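Local coordinates for chitin binding protein (Enterococcus faecalis, PDB 4A02), which cleaves the glycosidic bonds of crystalline chitin by a copper-dependent oxidation, acting as a secreted lytic polysaccharide monooxygenase, at residues A[36-41]-A[153-158]; A[61-66]-A[100-105]; A[92-97]-A[143-148]. One frame throughout, in Å; residues are numbered along the deposited sequence.

Interaction 1: residues A[36-41]-A[153-158]; sequences EAPKNT and TVNAFY
Pro38 O is gripped by two hydroxyls: Tyr158 OH donates to it at 2.7 Å, and Thr41 OG1, from its own segment, donates from the opposite face of the carbonyl plane. This double hold pins the turn where the short edge strand 36-38 leaves the antiparallel ladder it forms with strand 155-165 in the beta-sandwich of this monooxygenase. Ala37 and Ala156 make the hydrogen-bonded pair, Ala156 N reaching Ala37 O at 2.8 Å. Proline suits the next position, a non-hydrogen-bonded one, since it has no N-H to offer. Lys39 N then reaches Val154 O in an almost straight bond (178°), while the lysine chain bends at its last torsion (chi4 68°); NZ, held chiefly by Ile150 O, also reaches Asn155 O at 2.9 Å. On the face carrying Glu36 and Phe157, with the glutamate CG anti to the backbone N (chi1 -175°) and the chain extended beyond it, CB and CG run past CE2 and CZ of the phenylalanine ring. That ring also meets His1, a copper ligand. Asn155 ND2 donates to Glu36 OE2 from above the carboxylate plane, at 2.9 Å, and a water links the same OE2 to Thr153 OG1.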
loop_
_atom_site.group_PDB
_atom_site.type_symbol
_atom_site.label_atom_id
_atom_site.label_comp_id
_atom_site.label_asym_id
_atom_site.label_seq_id
_atom_site.Cartn_x
_atom_site.Cartn_y
_atom_site.Cartn_z
ATOM N N GLU A 36 -10.474 -2.513 2.530
ATOM C CA GLU A 36 -10.628 -3.776 3.238
ATOM C C GLU A 36 -11.169 -4.850 2.271
ATOM O O GLU A 36 -12.249 -4.636 1.692
ATOM C CB GLU A 36 -11.606 -3.616 4.430
ATOM C CG GLU A 36 -11.724 -4.839 5.262
ATOM C CD GLU A 36 -12.666 -4.736 6.406
ATOM O OE1 GLU A 36 -13.330 -3.677 6.603
ATOM O OE2 GLU A 36 -12.743 -5.683 7.226
ATOM N N ALA A 37 -10.507 -5.987 2.164
ATOM C CA ALA A 37 -10.969 -7.084 1.322
ATOM C C ALA A 37 -10.522 -8.376 1.917
ATOM O O ALA A 37 -9.626 -8.391 2.790
ATOM C CB ALA A 37 -10.467 -6.926 -0.108
ATOM N N PRO A 38 -11.060 -9.514 1.479
ATOM C CA PRO A 38 -10.607 -10.778 2.033
ATOM C C PRO A 38 -9.087 -10.939 1.877
ATOM O O PRO A 38 -8.498 -10.466 0.908
ATOM C CB PRO A 38 -11.353 -11.825 1.214
ATOM C CG PRO A 38 -12.642 -11.119 0.822
ATOM C CD PRO A 38 -12.154 -9.702 0.508
ATOM N N LYS A 39 -8.472 -11.663 2.792
ATOM C CA LYS A 39 -7.094 -12.095 2.565
ATOM C C LYS A 39 -7.031 -12.824 1.232
ATOM O O LYS A 39 -7.962 -13.451 0.769
ATOM C CB LYS A 39 -6.612 -12.942 3.716
ATOM C CG LYS A 39 -6.482 -12.209 5.021
ATOM C CD LYS A 39 -5.943 -13.089 6.139
ATOM C CE LYS A 39 -5.835 -12.357 7.453
ATOM N NZ LYS A 39 -7.138 -12.002 8.045
ATOM N N ASN A 40 -5.825 -12.723 0.620
ATOM C CA ASN A 40 -5.572 -13.358 -0.663
ATOM C C ASN A 40 -6.414 -12.803 -1.794
ATOM O O ASN A 40 -6.779 -13.540 -2.694
ATOM C CB ASN A 40 -5.730 -14.916 -0.601
ATOM C CG ASN A 40 -4.904 -15.535 -1.729
ATOM O OD1 ASN A 40 -3.859 -15.025 -2.127
ATOM N ND2 ASN A 40 -5.407 -16.673 -2.189
ATOM N N THR A 41 -6.667 -11.506 -1.769
ATOM C CA THR A 41 -7.302 -10.807 -2.874
ATOM C C THR A 41 -6.199 -10.084 -3.611
ATOM O O THR A 41 -5.608 -9.149 -3.067
ATOM C CB THR A 41 -8.361 -9.827 -2.392
ATOM O OG1 THR A 41 -9.372 -10.508 -1.657
ATOM C CG2 THR A 41 -9.059 -9.128 -3.544
ATOM N N THR A 153 -10.557 -11.115 11.733
ATOM C CA THR A 153 -11.461 -11.138 10.629
ATOM C C THR A 153 -10.750 -11.841 9.464
ATOM O O THR A 153 -9.516 -11.909 9.469
ATOM C CB THR A 153 -11.937 -9.768 10.129
ATOM O OG1 THR A 153 -10.875 -9.155 9.455
ATOM C CG2 THR A 153 -12.391 -8.877 11.299
ATOM N N VAL A 154 -11.498 -12.281 8.468
ATOM C CA VAL A 154 -10.865 -12.923 7.304
ATOM C C VAL A 154 -10.264 -11.903 6.317
ATOM O O VAL A 154 -9.839 -12.318 5.223
ATOM C CB VAL A 154 -11.800 -13.866 6.578
ATOM C CG1 VAL A 154 -12.264 -14.992 7.511
ATOM C CG2 VAL A 154 -13.003 -13.138 5.928
ATOM N N ASN A 155 -10.209 -10.673 6.640
ATOM C CA ASN A 155 -9.844 -9.563 5.740
ATOM C C ASN A 155 -8.423 -9.064 6.022
ATOM O O ASN A 155 -7.721 -9.427 6.963
ATOM C CB ASN A 155 -10.859 -8.441 5.854
ATOM C CG ASN A 155 -12.231 -8.889 5.450
ATOM O OD1 ASN A 155 -12.380 -9.804 4.627
ATOM N ND2 ASN A 155 -13.238 -8.222 6.016
ATOM N N ALA A 156 -8.025 -8.190 5.076
ATOM C CA ALA A 156 -6.765 -7.473 5.144
ATOM C C ALA A 156 -7.053 -6.068 4.620
ATOM O O ALA A 156 -8.023 -5.829 3.897
ATOM C CB ALA A 156 -5.709 -8.142 4.298
ATOM N N PHE A 157 -6.150 -5.165 4.964
ATOM C CA PHE A 157 -6.137 -3.799 4.446
ATOM C C PHE A 157 -4.976 -3.646 3.489
ATOM O O PHE A 157 -3.842 -4.023 3.802
ATOM C CB PHE A 157 -6.063 -2.770 5.595
ATOM C CG PHE A 157 -7.345 -2.737 6.362
ATOM C CD1 PHE A 157 -7.637 -3.730 7.302
ATOM C CD2 PHE A 157 -8.332 -1.782 6.112
ATOM C CE1 PHE A 157 -8.860 -3.776 7.930
ATOM C CE2 PHE A 157 -9.545 -1.813 6.727
ATOM C CZ PHE A 157 -9.837 -2.828 7.619
ATOM N N TYR A 158 -5.271 -3.122 2.297
ATOM C CA TYR A 158 -4.354 -3.130 1.169
ATOM C C TYR A 158 -3.970 -1.719 0.799
ATOM O O TYR A 158 -4.829 -0.867 0.588
ATOM C CB TYR A 158 -5.040 -3.804 -0.025
ATOM C CG TYR A 158 -5.331 -5.293 0.155
ATOM C CD1 TYR A 158 -6.498 -5.742 0.742
ATOM C CD2 TYR A 158 -4.398 -6.246 -0.291
ATOM C CE1 TYR A 158 -6.732 -7.106 0.889
ATOM C CE2 TYR A 158 -4.643 -7.587 -0.172
ATOM C CZ TYR A 158 -5.823 -8.021 0.423
ATOM O OH TYR A 158 -6.006 -9.388 0.524
HETATM O O HOH W 1 -11.091 -6.450 9.204
HETATM O O HOH W 2 -3.808 -11.109 1.811
#

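Interaction 2: residues A[61-66]-A[100-105]; sequences QTATRW and WNPNQP
A type I beta turn from Asn101 to Gln104 presents its two central residues to the loop 61-66, and both contribute an acceptor. Pro102 O takes a hydrogen bond from Gln61 NE2 at 3.0 Å; it lies in the plane of the glutamine amide, while NE2 is tilted from the plane of the proline carbonyl. A bend at the second torsion of the glutamine (chi2 54°) brings NE2 to Pro102 O and to the edge of the Trp100 ring, 3.7 Å from CH2, with amide and indole planes 74° apart. Tyr141 OH is a second partner of NE2, a fitting arrangement for a buried amide. The Asn101 side chain adds an Asx turn, OD1 accepting from Asn103 N at 2.9 Å, and proline, with its fixed phi, suits the position between them. In the other loop Thr62 OG1 accepts from Thr64 N, an ST turn, so an Asx turn and an ST turn of loops between the strands of the sandwich meet here. Asn103 reaches across with OD1, which accepts from Ala63 N at 2.9 Å; the donor stands 43° out of the carbonyl plane. The small Ala63 side chain rests beside the proline ring, CB 4.3 Å from Pro102 CG.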
loop_
_atom_site.group_PDB
_atom_site.type_symbol
_atom_site.label_atom_id
_atom_site.label_comp_id
_atom_site.label_asym_id
_atom_site.label_seq_id
_atom_site.Cartn_x
_atom_site.Cartn_y
_atom_site.Cartn_z
ATOM N N GLN A 61 -3.814 4.111 -13.655
ATOM C CA GLN A 61 -2.368 3.896 -13.682
ATOM C C GLN A 61 -1.781 4.521 -14.943
ATOM O O GLN A 61 -1.989 4.031 -16.056
ATOM C CB GLN A 61 -2.056 2.397 -13.610
ATOM C CG GLN A 61 -0.592 2.077 -13.393
ATOM C CD GLN A 61 -0.003 2.759 -12.183
ATOM O OE1 GLN A 61 -0.415 2.475 -11.052
ATOM N NE2 GLN A 61 0.970 3.643 -12.378
ATOM N N THR A 62 -1.080 5.629 -14.743
ATOM C CA THR A 62 -0.263 6.257 -15.768
ATOM C C THR A 62 1.040 6.656 -15.104
ATOM O O THR A 62 1.141 6.723 -13.880
ATOM C CB THR A 62 -0.901 7.496 -16.447
ATOM O OG1 THR A 62 -0.735 8.575 -15.545
ATOM C CG2 THR A 62 -2.365 7.302 -16.751
ATOM N N ALA A 63 2.030 7.008 -15.929
ATOM C CA ALA A 63 3.306 7.432 -15.370
ATOM C C ALA A 63 3.231 8.725 -14.603
ATOM O O ALA A 63 4.132 8.991 -13.778
ATOM C CB ALA A 63 4.316 7.600 -16.534
ATOM N N THR A 64 2.250 9.549 -14.809
ATOM C CA THR A 64 2.122 10.851 -14.184
ATOM C C THR A 64 0.915 10.966 -13.239
ATOM O O THR A 64 0.724 12.035 -12.648
ATOM C CB THR A 64 2.074 11.971 -15.210
ATOM O OG1 THR A 64 0.981 11.793 -16.065
ATOM C CG2 THR A 64 3.382 11.958 -16.021
ATOM N N ARG A 65 0.127 9.922 -13.054
ATOM C CA ARG A 65 -1.109 10.029 -12.320
ATOM C C ARG A 65 -0.914 10.343 -10.836
ATOM O O ARG A 65 -1.752 11.006 -10.239
ATOM C CB ARG A 65 -1.896 8.723 -12.470
ATOM C CG ARG A 65 -3.289 8.679 -11.902
ATOM C CD ARG A 65 -4.278 9.586 -12.650
ATOM N NE ARG A 65 -5.639 9.365 -12.145
ATOM C CZ ARG A 65 -6.065 9.815 -10.965
ATOM N NH1 ARG A 65 -5.357 10.683 -10.289
ATOM N NH2 ARG A 65 -7.203 9.424 -10.547
ATOM N N TRP A 66 0.131 9.774 -10.230
ATOM C CA TRP A 66 0.263 9.718 -8.794
ATOM C C TRP A 66 1.549 10.363 -8.324
ATOM O O TRP A 66 2.594 10.308 -8.982
ATOM C CB TRP A 66 0.241 8.248 -8.320
ATOM C CG TRP A 66 -0.918 7.477 -8.791
ATOM C CD1 TRP A 66 -0.934 6.387 -9.599
ATOM C CD2 TRP A 66 -2.324 7.736 -8.489
ATOM N NE1 TRP A 66 -2.209 5.930 -9.824
ATOM C CE2 TRP A 66 -3.082 6.754 -9.144
ATOM C CE3 TRP A 66 -2.989 8.726 -7.738
ATOM C CZ2 TRP A 66 -4.476 6.704 -9.065
ATOM C CZ3 TRP A 66 -4.350 8.667 -7.666
ATOM C CH2 TRP A 66 -5.080 7.685 -8.317
ATOM N N TRP A 100 8.301 -2.943 -15.012
ATOM C CA TRP A 100 6.874 -2.938 -14.976
ATOM C C TRP A 100 6.349 -1.717 -15.737
ATOM O O TRP A 100 7.006 -0.692 -15.845
ATOM C CB TRP A 100 6.364 -2.982 -13.531
ATOM C CG TRP A 100 6.488 -1.648 -12.821
ATOM C CD1 TRP A 100 7.624 -1.075 -12.320
ATOM C CD2 TRP A 100 5.417 -0.723 -12.570
ATOM N NE1 TRP A 100 7.339 0.161 -11.797
ATOM C CE2 TRP A 100 5.984 0.383 -11.908
ATOM C CE3 TRP A 100 4.046 -0.726 -12.823
ATOM C CZ2 TRP A 100 5.221 1.472 -11.508
ATOM C CZ3 TRP A 100 3.283 0.350 -12.412
ATOM C CH2 TRP A 100 3.878 1.426 -11.758
ATOM N N ASN A 101 5.121 -1.843 -16.248
ATOM C CA ASN A 101 4.597 -0.806 -17.144
ATOM C C ASN A 101 3.727 0.179 -16.344
ATOM O O ASN A 101 2.637 -0.202 -15.879
ATOM C CB ASN A 101 3.782 -1.462 -18.262
ATOM C CG ASN A 101 3.458 -0.478 -19.330
ATOM O OD1 ASN A 101 3.128 0.674 -19.068
ATOM N ND2 ASN A 101 3.482 -0.946 -20.562
ATOM N N PRO A 102 4.171 1.418 -16.167
ATOM C CA PRO A 102 3.455 2.353 -15.328
ATOM C C PRO A 102 2.214 2.934 -15.968
ATOM O O PRO A 102 1.523 3.740 -15.346
ATOM C CB PRO A 102 4.504 3.443 -15.064
ATOM C CG PRO A 102 5.282 3.462 -16.363
ATOM C CD PRO A 102 5.411 2.014 -16.709
ATOM N N ASN A 103 1.918 2.541 -17.219
ATOM C CA ASN A 103 0.747 2.932 -17.958
ATOM C C ASN A 103 -0.259 1.815 -18.163
ATOM O O ASN A 103 -1.166 1.969 -18.985
ATOM C CB ASN A 103 1.151 3.572 -19.290
ATOM C CG ASN A 103 1.942 4.828 -19.058
ATOM O OD1 ASN A 103 1.421 5.783 -18.469
ATOM N ND2 ASN A 103 3.203 4.899 -19.502
ATOM N N GLN A 104 -0.148 0.727 -17.420
ATOM C CA GLN A 104 -1.043 -0.380 -17.534
ATOM C C GLN A 104 -1.536 -0.785 -16.135
ATOM O O GLN A 104 -0.854 -0.528 -15.136
ATOM C CB GLN A 104 -0.372 -1.595 -18.174
ATOM C CG GLN A 104 -0.043 -1.396 -19.624
ATOM C CD GLN A 104 0.636 -2.559 -20.273
ATOM O OE1 GLN A 104 1.217 -3.464 -19.615
ATOM N NE2 GLN A 104 0.599 -2.635 -21.576
ATOM N N PRO A 105 -2.672 -1.462 -16.058
ATOM C CA PRO A 105 -3.202 -1.857 -14.754
ATOM C C PRO A 105 -2.198 -2.728 -13.980
ATOM O O PRO A 105 -1.469 -3.560 -14.530
ATOM C CB PRO A 105 -4.477 -2.637 -15.145
ATOM C CG PRO A 105 -4.882 -2.064 -16.452
ATOM C CD PRO A 105 -3.582 -1.836 -17.194
#

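Interaction 3: residues A[92-97]-A[143-148]; sequences DYYITK and VIYAVW
Tyr94 and Tyr145 face each other as a hydrogen-bonded pair: Tyr145 N reaches Tyr94 O at 2.8 Å, and Tyr94 N returns a bond to Tyr145 O. Asp92 and Val147 repeat the pattern at one end, where a water donates to both Asp92 OD2 and Val147 O. At the other, Thr96 N donates to Val143 O, but the returning bond ends on a side chain, Val143 N to Thr96 OG1 at 2.9 Å. The hydroxyl lies between the backbone N and the carbonyl carbon (chi1 44°), a rotamer that turns it toward the partner strand, and His142 ND1 is its other partner. On the face of Tyr93 and Ile95, Ala146 is small enough for the tyrosine ring to lie close, CE2 3.5 Å from its CB, and Ile95 CD1 touches Ile144 CG1 at 3.8 Å. On the other face Tyr94 CE1 meets Val147 CG2 at 4.1 Å. Further out, Tyr93 OH reaches Gln130 and Trp80 of the facing sheet, Tyr145 OH donates to Leu47 O, and Asp92 OD1 makes a salt bridge to Lys113 NZ and a hydrogen bond with Ser116 OG. This antiparallel pairing joins strands 88-96 and 142-150 within one sheet of the immunoglobulin-like beta-sandwich, the fold of the AA10 monooxygenases.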
loop_
_atom_site.group_PDB
_atom_site.type_symbol
_atom_site.label_atom_id
_atom_site.label_comp_id
_atom_site.label_asym_id
_atom_site.label_seq_id
_atom_site.Cartn_x
_atom_site.Cartn_y
_atom_site.Cartn_z
ATOM N N ASP A 92 2.509 -7.988 5.130
ATOM C CA ASP A 92 3.229 -8.436 3.950
ATOM C C ASP A 92 3.515 -7.266 3.034
ATOM O O ASP A 92 2.705 -6.351 2.918
ATOM C CB ASP A 92 2.426 -9.477 3.165
ATOM C CG ASP A 92 2.223 -10.754 3.949
ATOM O OD1 ASP A 92 3.215 -11.467 4.143
ATOM O OD2 ASP A 92 1.097 -11.011 4.307
ATOM N N TYR A 93 4.667 -7.319 2.359
ATOM C CA TYR A 93 5.086 -6.247 1.472
ATOM C C TYR A 93 5.622 -6.811 0.183
ATOM O O TYR A 93 6.409 -7.771 0.185
ATOM C CB TYR A 93 6.148 -5.384 2.134
ATOM C CG TYR A 93 5.688 -4.687 3.379
ATOM C CD1 TYR A 93 5.711 -5.320 4.622
ATOM C CD2 TYR A 93 5.183 -3.398 3.344
ATOM C CE1 TYR A 93 5.280 -4.663 5.749
ATOM C CE2 TYR A 93 4.756 -2.760 4.471
ATOM C CZ TYR A 93 4.804 -3.387 5.695
ATOM O OH TYR A 93 4.354 -2.669 6.774
ATOM N N TYR A 94 5.224 -6.170 -0.917
ATOM C CA TYR A 94 5.619 -6.491 -2.279
ATOM C C TYR A 94 6.119 -5.247 -2.963
ATOM O O TYR A 94 5.690 -4.141 -2.590
ATOM C CB TYR A 94 4.404 -7.058 -3.048
ATOM C CG TYR A 94 3.686 -8.195 -2.395
ATOM C CD1 TYR A 94 2.748 -7.939 -1.364
ATOM C CD2 TYR A 94 3.890 -9.509 -2.746
ATOM C CE1 TYR A 94 2.062 -8.961 -0.749
ATOM C CE2 TYR A 94 3.198 -10.556 -2.097
ATOM C CZ TYR A 94 2.282 -10.235 -1.079
ATOM O OH TYR A 94 1.621 -11.286 -0.457
ATOM N N ILE A 95 6.939 -5.368 -4.013
ATOM C CA ILE A 95 7.324 -4.229 -4.793
ATOM C C ILE A 95 7.415 -4.632 -6.265
ATOM O O ILE A 95 7.889 -5.736 -6.597
ATOM C CB ILE A 95 8.617 -3.561 -4.299
ATOM C CG1 ILE A 95 8.847 -2.213 -4.963
ATOM C CG2 ILE A 95 9.818 -4.471 -4.445
ATOM C CD1 ILE A 95 10.001 -1.442 -4.360
ATOM N N THR A 96 6.999 -3.745 -7.152
ATOM C CA THR A 96 7.130 -3.961 -8.566
ATOM C C THR A 96 8.565 -4.264 -8.957
ATOM O O THR A 96 9.515 -3.748 -8.360
ATOM C CB THR A 96 6.637 -2.701 -9.346
ATOM O OG1 THR A 96 7.144 -1.526 -8.725
ATOM C CG2 THR A 96 5.135 -2.612 -9.375
ATOM N N LYS A 97 8.715 -5.087 -9.988
ATOM C CA LYS A 97 9.983 -5.357 -10.646
ATOM C C LYS A 97 10.362 -4.201 -11.549
ATOM O O LYS A 97 9.509 -3.563 -12.176
ATOM C CB LYS A 97 9.854 -6.656 -11.464
ATOM C CG LYS A 97 9.481 -7.843 -10.632
ATOM C CD LYS A 97 9.028 -9.012 -11.482
ATOM C CE LYS A 97 10.098 -9.850 -11.720
ATOM N NZ LYS A 97 10.312 -10.954 -10.776
ATOM N N VAL A 143 5.886 0.710 -7.328
ATOM C CA VAL A 143 4.775 0.615 -6.407
ATOM C C VAL A 143 5.111 -0.433 -5.374
ATOM O O VAL A 143 5.409 -1.581 -5.708
ATOM C CB VAL A 143 3.447 0.312 -7.130
ATOM C CG1 VAL A 143 2.304 0.121 -6.132
ATOM C CG2 VAL A 143 3.104 1.418 -8.115
ATOM N N ILE A 144 5.045 -0.034 -4.099
ATOM C CA ILE A 144 5.068 -0.950 -2.970
ATOM C C ILE A 144 3.632 -1.281 -2.625
ATOM O O ILE A 144 2.780 -0.410 -2.574
ATOM C CB ILE A 144 5.811 -0.333 -1.772
ATOM C CG1 ILE A 144 7.261 -0.003 -2.110
ATOM C CG2 ILE A 144 5.701 -1.211 -0.536
ATOM C CD1 ILE A 144 7.930 0.882 -1.103
ATOM N N TYR A 145 3.359 -2.570 -2.375
ATOM C CA TYR A 145 2.034 -3.019 -1.993
ATOM C C TYR A 145 2.140 -3.613 -0.588
ATOM O O TYR A 145 2.845 -4.586 -0.390
ATOM C CB TYR A 145 1.484 -4.028 -2.957
ATOM C CG TYR A 145 0.001 -4.250 -2.935
ATOM C CD1 TYR A 145 -0.873 -3.185 -3.040
ATOM C CD2 TYR A 145 -0.526 -5.532 -2.897
ATOM C CE1 TYR A 145 -2.266 -3.388 -3.060
ATOM C CE2 TYR A 145 -1.903 -5.741 -2.982
ATOM C CZ TYR A 145 -2.762 -4.671 -3.066
ATOM O OH TYR A 145 -4.097 -4.918 -3.177
ATOM N N ALA A 146 1.483 -2.963 0.355
ATOM C CA ALA A 146 1.552 -3.307 1.775
ATOM C C ALA A 146 0.205 -3.872 2.199
ATOM O O ALA A 146 -0.833 -3.305 1.890
ATOM C CB ALA A 146 1.881 -2.065 2.567
ATOM N N VAL A 147 0.241 -4.998 2.926
ATOM C CA VAL A 147 -0.978 -5.731 3.254
ATOM C C VAL A 147 -0.995 -6.070 4.727
ATOM O O VAL A 147 -0.161 -6.847 5.226
ATOM C CB VAL A 147 -1.053 -7.042 2.426
ATOM C CG1 VAL A 147 -2.397 -7.729 2.709
ATOM C CG2 VAL A 147 -0.889 -6.761 0.954
ATOM N N TRP A 148 -1.951 -5.493 5.455
ATOM C CA TRP A 148 -2.136 -5.708 6.889
ATOM C C TRP A 148 -3.224 -6.775 7.072
ATOM O O TRP A 148 -4.386 -6.541 6.790
ATOM C CB TRP A 148 -2.543 -4.412 7.539
ATOM C CG TRP A 148 -2.896 -4.519 8.988
ATOM C CD1 TRP A 148 -2.388 -5.379 9.927
ATOM C CD2 TRP A 148 -3.821 -3.692 9.689
ATOM N NE1 TRP A 148 -2.957 -5.147 11.130
ATOM C CE2 TRP A 148 -3.851 -4.112 11.019
ATOM C CE3 TRP A 148 -4.678 -2.645 9.316
ATOM C CZ2 TRP A 148 -4.673 -3.521 11.979
ATOM C CZ3 TRP A 148 -5.474 -2.067 10.260
ATOM C CH2 TRP A 148 -5.483 -2.523 11.583
HETATM O O HOH W 3 -0.817 -9.694 5.501
#

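Overall arrangement
Interactions 1 and 3 belong to one sheet: strand 142-150 pairs with 88-96 on one side and 155-165 on the other, and 155-165 carries the short strand 36-38. Their centres are about 14 Å apart, and they touch where Phe157 N lies 2.9 Å from Trp148 O. Interaction 2 joins loops about 24 Å from interaction 1, centre to centre, and meets interaction 3 through Trp100 and Val143. Along the chain, 36-41 and 153-158 enclose all the other segments, while those of interactions 2 and 3 alternate. Interaction 1 lies beside the copper ligand His1, whereas the other two lie away from the copper site.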